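Local coordinates for protein adenosine deaminase (Burkholderia ambifaria, PDB 4GXW) that binds a zinc ion in a TIM-barrel amidohydrolase fold and probably deaminates adenosine, adenine or a related purine, at residues T213-G218 and E228-L233; K201-A206 and L234-V239. One frame throughout, in Å; residues are numbered along the deposited sequence.

Contact 1: residues T213-G218 and E228-L233. With ZN (zinc ion), chain C.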
loop_
_atom_site.group_PDB
_atom_site.type_symbol
_atom_site.label_atom_id
_atom_site.label_comp_id
_atom_site.label_asym_id
_atom_site.label_seq_id
_atom_site.Cartn_x
_atom_site.Cartn_y
_atom_site.Cartn_z
ATOM N N THR A 213 8.308 -3.503 11.960
ATOM C CA THR A 213 8.527 -4.221 10.719
ATOM C C THR A 213 7.219 -4.732 10.129
ATOM O O THR A 213 6.259 -5.039 10.840
ATOM C CB THR A 213 9.528 -5.415 10.873
ATOM O OG1 THR A 213 8.910 -6.501 11.555
ATOM C CG2 THR A 213 10.823 -5.028 11.588
ATOM N N THR A 214 7.218 -4.834 8.813
ATOM C CA THR A 214 6.121 -5.426 8.063
ATOM C C THR A 214 6.736 -6.259 6.938
ATOM O O THR A 214 7.949 -6.209 6.721
ATOM C CB THR A 214 5.134 -4.358 7.524
ATOM O OG1 THR A 214 3.998 -5.003 6.929
ATOM C CG2 THR A 214 5.806 -3.437 6.515
ATOM N N ALA A 215 5.925 -7.042 6.240
ATOM C CA ALA A 215 6.439 -7.874 5.149
ATOM C C ALA A 215 5.356 -8.257 4.163
ATOM O O ALA A 215 4.264 -8.653 4.574
ATOM C CB ALA A 215 7.087 -9.152 5.706
ATOM N N HIS A 216 5.670 -8.169 2.869
ATOM C CA HIS A 216 4.849 -8.795 1.827
ATOM C C HIS A 216 4.995 -10.317 1.987
ATOM O O HIS A 216 6.117 -10.852 2.020
ATOM C CB HIS A 216 5.318 -8.390 0.416
ATOM C CG HIS A 216 4.907 -7.010 -0.017
ATOM N ND1 HIS A 216 5.172 -5.876 0.724
ATOM C CD2 HIS A 216 4.273 -6.584 -1.138
ATOM C CE1 HIS A 216 4.711 -4.814 0.079
ATOM N NE2 HIS A 216 4.159 -5.212 -1.056
ATOM N N ALA A 217 3.869 -11.016 2.079
ATOM C CA ALA A 217 3.891 -12.475 2.224
ATOM C C ALA A 217 2.595 -13.071 1.700
ATOM O O ALA A 217 1.513 -12.512 1.915
ATOM C CB ALA A 217 4.097 -12.865 3.685
ATOM N N GLY A 218 2.695 -14.200 1.005
ATOM C CA GLY A 218 1.512 -14.871 0.492
ATOM C C GLY A 218 0.902 -14.224 -0.742
ATOM O O GLY A 218 -0.295 -14.406 -1.028
ATOM N N GLU A 228 3.285 -17.420 7.891
ATOM C CA GLU A 228 3.699 -17.934 9.190
ATOM C C GLU A 228 5.128 -17.506 9.549
ATOM O O GLU A 228 5.400 -17.082 10.676
ATOM C CB GLU A 228 3.579 -19.466 9.230
ATOM C CG GLU A 228 3.944 -20.063 10.576
ATOM C CD GLU A 228 3.977 -21.573 10.558
ATOM O OE1 GLU A 228 4.281 -22.162 9.490
ATOM O OE2 GLU A 228 3.702 -22.175 11.623
ATOM N N THR A 229 6.045 -17.617 8.593
ATOM C CA THR A 229 7.427 -17.209 8.820
ATOM C C THR A 229 7.526 -15.706 9.127
ATOM O O THR A 229 8.229 -15.303 10.060
ATOM C CB THR A 229 8.304 -17.579 7.618
ATOM O OG1 THR A 229 8.300 -19.004 7.476
ATOM C CG2 THR A 229 9.735 -17.108 7.830
ATOM N N ALA A 230 6.813 -14.872 8.371
ATOM C CA ALA A 230 6.839 -13.436 8.643
ATOM C C ALA A 230 6.366 -13.121 10.055
ATOM O O ALA A 230 7.005 -12.344 10.786
ATOM C CB ALA A 230 6.002 -12.684 7.628
ATOM N N VAL A 231 5.250 -13.727 10.450
ATOM C CA VAL A 231 4.664 -13.428 11.745
ATOM C C VAL A 231 5.436 -14.047 12.909
ATOM O O VAL A 231 5.660 -13.388 13.925
ATOM C CB VAL A 231 3.182 -13.853 11.780
ATOM C CG1 VAL A 231 2.598 -13.653 13.168
ATOM C CG2 VAL A 231 2.390 -13.071 10.732
ATOM N N ASP A 232 5.845 -15.303 12.760
ATOM C CA ASP A 232 6.403 -16.044 13.891
ATOM C C ASP A 232 7.918 -16.216 13.916
ATOM O O ASP A 232 8.466 -16.605 14.943
ATOM C CB ASP A 232 5.714 -17.409 14.030
ATOM C CG ASP A 232 4.269 -17.282 14.459
ATOM O OD1 ASP A 232 3.968 -16.344 15.230
ATOM O OD2 ASP A 232 3.440 -18.117 14.031
ATOM N N LEU A 233 8.593 -15.935 12.804
ATOM C CA LEU A 233 10.053 -15.887 12.807
ATOM C C LEU A 233 10.525 -14.435 12.771
ATOM O O LEU A 233 11.296 -14.001 13.631
ATOM C CB LEU A 233 10.655 -16.653 11.620
ATOM C CG LEU A 233 12.194 -16.600 11.631
ATOM C CD1 LEU A 233 12.782 -17.396 12.794
ATOM C CD2 LEU A 233 12.769 -17.050 10.296
HETATM ZN ZN ZN C . 2.984 -3.810 -2.374
HETATM O O HOH W 1 2.393 -5.285 -3.537
#
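The backbones of Ala-215 and Ala-230 come within 6.6 Å, CA to CA, where helix 224-232 lies against strand 212-217. The two are the first strand and the helix of a beta-alpha-beta unit in the TIM barrel of this adenosine deaminase relative. Three methyl groups make the whole junction. Ala-230 CB points from the helix at the strand and meets Ala-215 CB at 4.2 Å. It also lies 4.4 Å from Ala-217 CB, two residues further along the same side of the strand. With nothing longer than a methyl on either side, the helix can sit close to the sheet, and all three alanines are buried although little surface is shared. Tyr-203 of helix 200-208 also touches Ala-215, so that two neighbouring helices meet the strand at this residue. Between Ala-215 and Ala-217 in the strand, His-216 faces the other way, into the barrel, and its imidazole reaches a zinc ion completed by His-35, His-37, Asp-301 and a water. His-216 NE2 coordinates the zinc at 2.3 Å, and the zinc-bound water oxygen, 2.0 Å from the metal, lies in the plane of the imidazole.

Contact 2: residues K201-A206 and L234-V239; sequences KAYRDA and LHVDRV
Leu-234 puts its CD1 methyl over one face of the Tyr-203 ring, joining helix 200-208 to the turn that leads into strand 238-239 on the outer, helical layer of the TIM barrel. This methyl stands almost exactly above the ring centre, 3.7 Å from the centroid of the Tyr-203 ring and only 6° off its normal, a CH-pi contact. The rest of the leucine follows the aromatic side chain back toward its root: Leu-234 CB rests 3.9 Å from Tyr-203 CD2, while Leu-234 CD2 lies 3.9 Å from Tyr-203 CB. One branch therefore covers the ring and the other sits beside the stem. Both side chains leave the backbone in the same way, with CG anti to the carbonyl carbon (chi1 -81° for Tyr-203, -57° for Leu-234), and this brings leucine and ring together between helix and turn. Val-236 adds a smaller contact further out, its CG1 approaching Tyr-203 CE2 obliquely at 3.9 Å. The turn itself follows helix 224-232: His-235 is the first residue to leave helical geometry and has a positive phi, after which the chain passes through Val-236 toward the strand. Ile-185 and Ile-187 from strand 184-188 also touch the tyrosine, so the ring lies between Leu-234 of the turn and side chains of the sheet. Its one polar atom is satisfied within this buried setting, Tyr-203 OH being hydrogen-bonded to the backbone oxygen Thr-214 O.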
loop_
_atom_site.group_PDB
_atom_site.type_symbol
_atom_site.label_atom_id
_atom_site.label_comp_id
_atom_site.label_asym_id
_atom_site.label_seq_id
_atom_site.Cartn_x
_atom_site.Cartn_y
_atom_site.Cartn_z
ATOM N N LYS A 201 18.305 -11.727 9.169
ATOM C CA LYS A 201 19.260 -10.837 9.819
ATOM C C LYS A 201 18.803 -9.379 9.835
ATOM O O LYS A 201 18.908 -8.691 10.860
ATOM C CB LYS A 201 20.636 -10.975 9.170
ATOM C CG LYS A 201 21.763 -10.358 9.965
ATOM C CD LYS A 201 23.112 -10.723 9.356
ATOM C CE LYS A 201 24.229 -9.970 10.022
ATOM N NZ LYS A 201 25.487 -10.289 9.319
ATOM N N ALA A 202 18.279 -8.915 8.707
ATOM C CA ALA A 202 17.821 -7.542 8.616
ATOM C C ALA A 202 16.656 -7.292 9.561
ATOM O O ALA A 202 16.571 -6.228 10.180
ATOM C CB ALA A 202 17.429 -7.212 7.187
ATOM N N TYR A 203 15.759 -8.270 9.674
ATOM C CA TYR A 203 14.621 -8.136 10.586
ATOM C C TYR A 203 15.069 -8.119 12.043
ATOM O O TYR A 203 14.600 -7.284 12.824
ATOM C CB TYR A 203 13.531 -9.194 10.301
ATOM C CG TYR A 203 12.654 -8.762 9.142
ATOM C CD1 TYR A 203 13.079 -8.912 7.825
ATOM C CD2 TYR A 203 11.431 -8.157 9.368
ATOM C CE1 TYR A 203 12.291 -8.472 6.767
ATOM C CE2 TYR A 203 10.645 -7.715 8.318
ATOM C CZ TYR A 203 11.083 -7.874 7.028
ATOM O OH TYR A 203 10.294 -7.418 5.993
ATOM N N ARG A 204 15.998 -9.007 12.399
ATOM C CA ARG A 204 16.585 -8.988 13.737
ATOM C C ARG A 204 17.196 -7.627 14.043
ATOM O O ARG A 204 16.959 -7.040 15.105
ATOM C CB ARG A 204 17.684 -10.046 13.865
ATOM C CG ARG A 204 18.430 -9.999 15.201
ATOM C CD ARG A 204 19.772 -10.695 15.105
ATOM N NE ARG A 204 20.715 -9.935 14.287
ATOM C CZ ARG A 204 21.970 -10.306 14.054
ATOM N NH1 ARG A 204 22.437 -11.439 14.567
ATOM N NH2 ARG A 204 22.755 -9.547 13.302
ATOM N N ASP A 205 17.976 -7.114 13.101
ATOM C CA ASP A 205 18.654 -5.843 13.304
ATOM C C ASP A 205 17.653 -4.693 13.416
ATOM O O ASP A 205 17.838 -3.799 14.242
ATOM C CB ASP A 205 19.637 -5.558 12.160
ATOM C CG ASP A 205 20.868 -6.439 12.196
ATOM O OD1 ASP A 205 21.035 -7.250 13.130
ATOM O OD2 ASP A 205 21.697 -6.290 11.275
ATOM N N ALA A 206 16.604 -4.698 12.597
ATOM C CA ALA A 206 15.627 -3.607 12.634
ATOM C C ALA A 206 14.928 -3.553 13.981
ATOM O O ALA A 206 14.799 -2.478 14.578
ATOM C CB ALA A 206 14.615 -3.758 11.511
ATOM N N LEU A 234 10.064 -13.677 11.784
ATOM C CA LEU A 234 10.496 -12.289 11.648
ATOM C C LEU A 234 9.844 -11.394 12.701
ATOM O O LEU A 234 10.347 -10.306 12.988
ATOM C CB LEU A 234 10.208 -11.751 10.243
ATOM C CG LEU A 234 10.828 -12.532 9.085
ATOM C CD1 LEU A 234 10.561 -11.780 7.796
ATOM C CD2 LEU A 234 12.329 -12.764 9.280
ATOM N N HIS A 235 8.721 -11.850 13.259
ATOM C CA HIS A 235 7.974 -11.107 14.278
ATOM C C HIS A 235 7.432 -9.777 13.766
ATOM O O HIS A 235 7.474 -8.776 14.472
ATOM C CB HIS A 235 8.810 -10.897 15.555
ATOM C CG HIS A 235 9.319 -12.169 16.161
ATOM N ND1 HIS A 235 8.482 -13.160 16.629
ATOM C CD2 HIS A 235 10.580 -12.621 16.364
ATOM C CE1 HIS A 235 9.202 -14.162 17.099
ATOM N NE2 HIS A 235 10.479 -13.858 16.954
ATOM N N VAL A 236 6.896 -9.766 12.552
ATOM C CA VAL A 236 6.378 -8.524 11.986
ATOM C C VAL A 236 5.200 -7.985 12.790
ATOM O O VAL A 236 4.443 -8.737 13.423
ATOM C CB VAL A 236 5.974 -8.664 10.493
ATOM C CG1 VAL A 236 7.187 -9.021 9.651
ATOM C CG2 VAL A 236 4.862 -9.693 10.307
ATOM N N ASP A 237 5.057 -6.670 12.756
ATOM C CA ASP A 237 3.953 -6.003 13.424
ATOM C C ASP A 237 2.660 -6.057 12.635
ATOM O O ASP A 237 1.579 -6.008 13.212
ATOM C CB ASP A 237 4.335 -4.559 13.737
ATOM C CG ASP A 237 5.511 -4.482 14.661
ATOM O OD1 ASP A 237 5.327 -4.782 15.866
ATOM O OD2 ASP A 237 6.639 -4.184 14.206
ATOM N N ARG A 238 2.775 -6.124 11.316
ATOM C CA ARG A 238 1.614 -6.346 10.462
ATOM C C ARG A 238 2.073 -7.065 9.204
ATOM O O ARG A 238 3.271 -7.242 8.996
ATOM C CB ARG A 238 0.855 -5.043 10.149
ATOM C CG ARG A 238 1.687 -3.993 9.431
ATOM C CD ARG A 238 0.880 -2.711 9.144
ATOM N NE ARG A 238 1.659 -1.812 8.292
ATOM C CZ ARG A 238 1.985 -0.550 8.574
ATOM N NH1 ARG A 238 1.572 0.047 9.682
ATOM N NH2 ARG A 238 2.726 0.136 7.720
ATOM N N VAL A 239 1.114 -7.502 8.392
ATOM C CA VAL A 239 1.393 -8.276 7.194
ATOM C C VAL A 239 0.851 -7.571 5.961
ATOM O O VAL A 239 -0.259 -7.044 5.983
ATOM C CB VAL A 239 0.751 -9.687 7.296
ATOM C CG1 VAL A 239 0.924 -10.464 6.008
ATOM C CG2 VAL A 239 1.343 -10.461 8.449
#

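In the fold
Contacts 1 and 2 have their centres about 8 Å apart and involve consecutive pieces of the barrel: helix 200-208, strand 212-217, helix 224-232 and strand 238-239. Along the chain the order is 201-206, 213-218, 228-233, 234-239, so contact 2 spans contact 1. Strands 212-217 and 238-239 are parallel neighbours in one sheet, and the two contacts touch directly: Thr-213 O and Asp-237 N, 2.8 Å apart, probably form a backbone hydrogen bond, while Thr-213 CB packs on Tyr-203 CE2 at 3.6 Å. Contact 1 packs helix 224-232 on the outer side of the strand that carries the zinc ligand His-216; contact 2 joins the preceding helix, 200-208, to the turn after helix 224-232.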